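Local coordinates for putative diflavin flavoprotein A 3 (Synechocystis sp., PDB 6H0C), which probably passes electrons from NADH to oxygen, reducing it to water, the present chain being its flavodiiron core of metallo-beta-lactamase-like and flavodoxin-like domains, at residues Leu71-Asn74 against Ser75-Tyr78. Residues are numbered along the deposited sequence; the frame is centred on the assembly and turned at random.
Sequences LDLN and SLDY
Ser75 turns back on the carbonyl of Asp72 and meets it with two donors. Its backbone N reaches Asp72 O at 2.8 Å in the i to i+3 bond of a 3-10 turn, while its hydroxyl OG donates to the same Asp72 O over a very short 2.5 Å. The hydroxyl can do so because chi1 of 62° sets OG between its own N and carbonyl carbon, on the side of the turn where that oxygen lies. Serine suits the place: its short side chain stays close to the backbone and gives the carbonyl a second donor. Leu71 CD1 comes up to Ser75 OG at 3.4 Å, roughly at right angles to that bond.

One step on, Leu76 N makes the next i to i+3 bond, a longer one of 3.2 Å to Leu73 O, approached from well above the carbonyl plane. The side chain of Leu76 packs beside the turn: its CD1 meets Leu71 CD2 at 4.1 Å, the two chains crossing at about a right angle, and its CD2 lies near Leu73 CD1. Branched, apolar side chains let Leu71 and Leu76 each offer separate methyls to different neighbours.

On the exposed side, Asp72 OD1 accepts from Asn74 N at 2.7 Å, an Asx turn; a short carboxylate can reach the N-H two residues on. The amide of Asn74 supplies a second donor, ND2, to the syn lone pair of the same oxygen, nearly in its own amide plane.

This tight turn links helix 60-70 to strand 78-80 in the metallo-beta-lactamase-like domain. Leu73 packs back on Leu67 and Ile68 of the helix, Leu76 rests on Ile49 and Leu51 of strand 49-52, and Gln101 NE2 bonds to the carbonyls of both Leu73 and Leu76.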
loop_
_atom_site.group_PDB
_atom_site.type_symbol
_atom_site.label_atom_id
_atom_site.label_comp_id
_atom_site.label_asym_id
_atom_site.label_seq_id
_atom_site.Cartn_x
_atom_site.Cartn_y
_atom_site.Cartn_z
ATOM N N LEU A 71 -21.583 -7.735 18.245
ATOM C CA LEU A 71 -21.881 -8.754 17.241
ATOM C C LEU A 71 -21.476 -10.150 17.686
ATOM O O LEU A 71 -20.350 -10.364 18.140
ATOM C CB LEU A 71 -21.170 -8.421 15.920
ATOM C CG LEU A 71 -21.154 -9.481 14.810
ATOM C CD1 LEU A 71 -22.520 -9.600 14.133
ATOM C CD2 LEU A 71 -20.063 -9.193 13.782
ATOM N N ASP A 72 -22.394 -11.101 17.542
ATOM C CA ASP A 72 -22.059 -12.511 17.697
ATOM C C ASP A 72 -21.226 -12.944 16.501
ATOM O O ASP A 72 -21.748 -13.069 15.392
ATOM C CB ASP A 72 -23.325 -13.363 17.805
ATOM C CG ASP A 72 -23.031 -14.822 18.103
ATOM O OD1 ASP A 72 -21.945 -15.326 17.744
ATOM O OD2 ASP A 72 -23.903 -15.474 18.709
ATOM N N LEU A 73 -19.940 -13.186 16.726
ATOM C CA LEU A 73 -19.038 -13.518 15.631
ATOM C C LEU A 73 -19.448 -14.807 14.933
ATOM O O LEU A 73 -19.019 -15.074 13.815
ATOM C CB LEU A 73 -17.592 -13.627 16.122
ATOM C CG LEU A 73 -16.862 -12.299 16.320
ATOM C CD1 LEU A 73 -17.131 -11.374 15.148
ATOM C CD2 LEU A 73 -17.301 -11.663 17.611
ATOM N N ASN A 74 -20.287 -15.603 15.583
ATOM C CA ASN A 74 -20.788 -16.816 14.954
ATOM C C ASN A 74 -21.745 -16.498 13.821
ATOM O O ASN A 74 -22.032 -17.359 12.999
ATOM C CB ASN A 74 -21.479 -17.714 15.978
ATOM C CG ASN A 74 -20.511 -18.304 16.969
ATOM O OD1 ASN A 74 -19.801 -19.260 16.662
ATOM N ND2 ASN A 74 -20.465 -17.732 18.165
ATOM N N SER A 75 -22.234 -15.259 13.781
ATOM C CA SER A 75 -23.179 -14.838 12.750
ATOM C C SER A 75 -22.484 -14.115 11.597
ATOM O O SER A 75 -23.123 -13.730 10.616
ATOM C CB SER A 75 -24.253 -13.933 13.348
ATOM O OG SER A 75 -23.671 -12.754 13.875
ATOM N N LEU A 76 -21.174 -13.933 11.724
ATOM C CA LEU A 76 -20.387 -13.314 10.667
ATOM C C LEU A 76 -20.305 -14.213 9.432
ATOM O O LEU A 76 -19.720 -15.291 9.479
ATOM C CB LEU A 76 -18.982 -12.993 11.174
ATOM C CG LEU A 76 -18.167 -12.062 10.285
ATOM C CD1 LEU A 76 -18.885 -10.722 10.129
ATOM C CD2 LEU A 76 -16.794 -11.871 10.893
ATOM N N ASP A 77 -20.887 -13.762 8.325
ATOM C CA ASP A 77 -20.867 -14.540 7.090
ATOM C C ASP A 77 -19.592 -14.337 6.281
ATOM O O ASP A 77 -19.054 -15.296 5.712
ATOM C CB ASP A 77 -22.069 -14.191 6.214
ATOM C CG ASP A 77 -23.381 -14.613 6.836
ATOM O OD1 ASP A 77 -23.617 -15.833 6.941
ATOM O OD2 ASP A 77 -24.181 -13.729 7.212
ATOM N N TYR A 78 -19.119 -13.091 6.214
ATOM C CA TYR A 78 -17.997 -12.762 5.337
ATOM C C TYR A 78 -16.973 -11.863 5.982
ATOM O O TYR A 78 -17.322 -10.942 6.732
ATOM C CB TYR A 78 -18.489 -12.089 4.054
ATOM C CG TYR A 78 -19.419 -12.954 3.239
ATOM C CD1 TYR A 78 -18.935 -14.048 2.521
ATOM C CD2 TYR A 78 -20.780 -12.676 3.183
ATOM C CE1 TYR A 78 -19.782 -14.842 1.778
ATOM C CE2 TYR A 78 -21.632 -13.464 2.441
ATOM C CZ TYR A 78 -21.128 -14.543 1.740
ATOM O OH TYR A 78 -21.979 -15.325 0.997
#